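PDB 1ZU4: ftsY from Mycoplasma mycoides, which is the signal recognition particle receptor of a bacterium, here its NG domain, which joins a helical bundle to a P-loop GTPase domain of the SRP54 family. Local coordinates for residues Q246-S251 with K277-I282. Sequence-based numbering, arbitrary orientation.
Sequences QAEEFS and KELLNI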
ATOM      1  N   GLN A 246      -0.241   4.760  12.956  1.00 19.41           N
ATOM      2  CA  GLN A 246       0.437   5.947  12.475  1.00 19.35           C
ATOM      3  C   GLN A 246      -0.115   6.394  11.120  1.00 18.90           C
ATOM      4  O   GLN A 246      -0.261   7.602  10.901  1.00 17.00           O
ATOM      5  CB  GLN A 246       1.943   5.685  12.357  1.00 20.10           C
ATOM      6  CG  GLN A 246       2.614   5.551  13.699  1.00 22.60           C
ATOM      7  CD  GLN A 246       3.222   6.855  14.136  1.00 27.10           C
ATOM      8  OE1 GLN A 246       3.917   7.496  13.344  1.00 28.39           O
ATOM      9  NE2 GLN A 246       2.986   7.258  15.403  1.00 24.29           N
ATOM     10  N   ALA A 247      -0.415   5.433  10.230  1.00 17.54           N
ATOM     11  CA  ALA A 247      -0.981   5.757   8.921  1.00 17.59           C
ATOM     12  C   ALA A 247      -2.364   6.395   9.100  1.00 17.72           C
ATOM     13  O   ALA A 247      -2.661   7.356   8.436  1.00 16.39           O
ATOM     14  CB  ALA A 247      -1.070   4.534   8.035  1.00 17.12           C
ATOM     15  N   GLU A 248      -3.177   5.901  10.047  1.00 19.13           N
ATOM     16  CA  GLU A 248      -4.437   6.586  10.358  1.00 19.36           C
ATOM     17  C   GLU A 248      -4.239   8.056  10.796  1.00 19.56           C
ATOM     18  O   GLU A 248      -5.016   8.936  10.438  1.00 18.15           O
ATOM     19  CB  GLU A 248      -5.267   5.808  11.399  1.00 19.42           C
ATOM     20  CG  GLU A 248      -6.629   6.509  11.771  1.00 19.28           C
ATOM     21  CD  GLU A 248      -7.671   6.563  10.621  1.00 19.41           C
ATOM     22  OE1 GLU A 248      -7.356   6.249   9.463  1.00 14.79           O
ATOM     23  OE2 GLU A 248      -8.839   6.986  10.894  1.00 23.16           O
ATOM     24  N   GLU A 249      -3.209   8.320  11.593  1.00 19.97           N
ATOM     25  CA  GLU A 249      -3.029   9.679  12.083  1.00 19.99           C
ATOM     26  C   GLU A 249      -2.674  10.560  10.899  1.00 20.30           C
ATOM     27  O   GLU A 249      -3.064  11.715  10.837  1.00 18.74           O
ATOM     28  CB  GLU A 249      -1.966   9.743  13.186  1.00 20.51           C
ATOM     29  CG  GLU A 249      -2.283   8.852  14.443  1.00 20.69           C
ATOM     30  CD  GLU A 249      -1.164   8.884  15.498  1.00 23.91           C
ATOM     31  OE1 GLU A 249      -0.553   9.963  15.714  1.00 27.47           O
ATOM     32  OE2 GLU A 249      -0.923   7.840  16.131  1.00 21.91           O
ATOM     33  N   PHE A 250      -1.927  10.017   9.941  1.00 20.79           N
ATOM     34  CA  PHE A 250      -1.505  10.827   8.805  1.00 21.56           C
ATOM     35  C   PHE A 250      -2.697  11.112   7.897  1.00 21.93           C
ATOM     36  O   PHE A 250      -2.746  12.133   7.250  1.00 20.50           O
ATOM     37  CB  PHE A 250      -0.395  10.140   7.999  1.00 21.84           C
ATOM     38  CG  PHE A 250       0.378  11.096   7.145  1.00 21.56           C
ATOM     39  CD1 PHE A 250       1.531  11.713   7.640  1.00 22.65           C
ATOM     40  CD2 PHE A 250      -0.081  11.439   5.886  1.00 22.59           C
ATOM     41  CE1 PHE A 250       2.223  12.641   6.881  1.00 26.46           C
ATOM     42  CE2 PHE A 250       0.602  12.382   5.126  1.00 25.05           C
ATOM     43  CZ  PHE A 250       1.758  12.971   5.606  1.00 22.36           C
ATOM     44  N   SER A 251      -3.639  10.172   7.826  1.00 22.22           N
ATOM     45  CA  SER A 251      -4.829  10.371   7.013  1.00 24.59           C
ATOM     46  C   SER A 251      -5.629  11.634   7.359  1.00 25.29           C
ATOM     47  O   SER A 251      -6.560  11.948   6.631  1.00 26.57           O
ATOM     48  CB  SER A 251      -5.729   9.116   6.993  1.00 24.26           C
ATOM     49  OG  SER A 251      -6.529   9.012   8.146  1.00 24.99           O
ATOM     50  N   LYS A 277      -7.635  -2.207   6.218  1.00 15.68           N
ATOM     51  CA  LYS A 277      -9.028  -2.105   5.802  1.00 15.84           C
ATOM     52  C   LYS A 277      -9.915  -1.664   6.997  1.00 14.93           C
ATOM     53  O   LYS A 277     -10.722  -0.761   6.844  1.00 13.93           O
ATOM     54  CB  LYS A 277      -9.445  -3.470   5.239  1.00 16.30           C
ATOM     55  CG  LYS A 277     -10.920  -3.700   5.059  1.00 16.86           C
ATOM     56  CD  LYS A 277     -11.447  -2.691   4.054  1.00 23.04           C
ATOM     57  CE  LYS A 277     -12.954  -2.562   4.176  1.00 25.60           C
ATOM     58  NZ  LYS A 277     -13.634  -3.876   4.480  1.00 33.26           N
ATOM     59  N   GLU A 278      -9.733  -2.276   8.172  1.00 13.32           N
ATOM     60  CA  GLU A 278     -10.570  -1.937   9.349  1.00 15.46           C
ATOM     61  C   GLU A 278     -10.278  -0.527   9.879  1.00 15.07           C
ATOM     62  O   GLU A 278     -11.190   0.289   9.988  1.00 15.90           O
ATOM     63  CB  GLU A 278     -10.388  -2.963  10.489  1.00 15.70           C
ATOM     64  CG  GLU A 278     -11.195  -2.662  11.756  1.00 17.20           C
ATOM     65  CD  GLU A 278     -12.675  -2.775  11.530  1.00 21.81           C
ATOM     66  OE1 GLU A 278     -13.112  -3.604  10.701  1.00 23.59           O
ATOM     67  OE2 GLU A 278     -13.390  -1.990  12.168  1.00 25.07           O
ATOM     68  N   LEU A 279      -9.020  -0.241  10.205  1.00 13.30           N
ATOM     69  CA  LEU A 279      -8.716   1.026  10.819  1.00 14.15           C
ATOM     70  C   LEU A 279      -8.834   2.233   9.878  1.00 14.28           C
ATOM     71  O   LEU A 279      -9.347   3.237  10.313  1.00 13.61           O
ATOM     72  CB  LEU A 279      -7.335   1.049  11.495  1.00 13.15           C
ATOM     73  CG  LEU A 279      -7.244   2.113  12.617  1.00 17.47           C
ATOM     74  CD1 LEU A 279      -8.073   1.662  13.840  1.00 20.49           C
ATOM     75  CD2 LEU A 279      -5.806   2.431  13.036  1.00 17.02           C
ATOM     76  N   LEU A 280      -8.340   2.137   8.636  1.00 13.29           N
ATOM     77  CA  LEU A 280      -8.255   3.274   7.702  1.00 15.05           C
ATOM     78  C   LEU A 280      -9.404   3.349   6.766  1.00 15.22           C
ATOM     79  O   LEU A 280      -9.789   4.432   6.416  1.00 16.53           O
ATOM     80  CB  LEU A 280      -6.947   3.262   6.852  1.00 14.23           C
ATOM     81  CG  LEU A 280      -5.671   3.674   7.648  1.00 18.20           C
ATOM     82  CD1 LEU A 280      -5.111   2.513   8.418  1.00 15.02           C
ATOM     83  CD2 LEU A 280      -4.593   4.223   6.716  1.00 20.43           C
ATOM     84  N   ASN A 281      -9.944   2.195   6.379  1.00 15.94           N
ATOM     85  CA  ASN A 281     -10.996   2.087   5.386  1.00 16.43           C
ATOM     86  C   ASN A 281     -10.593   2.743   4.075  1.00 16.65           C
ATOM     87  O   ASN A 281     -11.400   3.482   3.452  1.00 14.69           O
ATOM     88  CB  ASN A 281     -12.299   2.722   5.902  1.00 17.96           C
ATOM     89  CG  ASN A 281     -13.485   2.290   5.116  1.00 19.28           C
ATOM     90  OD1 ASN A 281     -13.469   1.215   4.512  1.00 18.84           O
ATOM     91  ND2 ASN A 281     -14.522   3.138   5.089  1.00 19.89           N
ATOM     92  N   ILE A 282      -9.332   2.527   3.695  1.00 15.55           N
ATOM     93  CA  ILE A 282      -8.786   3.084   2.463  1.00 15.93           C
ATOM     94  C   ILE A 282      -8.189   1.895   1.701  1.00 15.57           C
ATOM     95  O   ILE A 282      -7.540   1.071   2.317  1.00 14.91           O
ATOM     96  CB  ILE A 282      -7.657   4.145   2.720  1.00 16.11           C
ATOM     97  CG1 ILE A 282      -8.186   5.404   3.410  1.00 14.33           C
ATOM     98  CG2 ILE A 282      -6.992   4.555   1.416  1.00 14.06           C
ATOM     99  CD1 ILE A 282      -7.117   6.194   4.170  1.00 16.09           C
TER
HETATM  100  O   HOH W   1      -8.714   6.857   7.040  1.00 19.75           O
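Glu248 reaches over Leu280 where helices 241-250 and 272-280 come together, their CA atoms 5.7 Å apart. The apolar part of the contact begins with Ala247, whose CB meets CD2 of Leu280 at 3.8 Å. Alanine suits this place because its single methyl lets the branched, buried leucine come close to the helix backbone; Ala247 also touches Leu233 and Ile235 of strand 230-236. On the more exposed side, CD2 of Leu279 lies 3.8 Å from CB of Glu248, a leucine at the surface using the acid's aliphatic base as packing surface. CD1 of Ile282, the tip of its longer branch, approaches CB of Ser251 more loosely, at 4.3 Å.

The Glu248 chain, bent at chi2 (67°), brings OE1 into van der Waals contact with CG of Leu280, at 3.6 Å. The same oxygen accepts a bond from a water at 2.8 Å, and this water also donates to the carbonyl O of Leu280 at 2.7 Å, at the helix end, where Asn281 turns to positive phi. Ser251 is short enough for its OG to turn back and donate to the carbonyl O of Glu248 at 2.7 Å.

Alanine and water are details of this protein; the pairing itself reflects the alpha/beta fold of P-loop GTPases, the two helices being successive crossovers linking parallel strands 230-236 to 258-262 and 258-262 to 284-288.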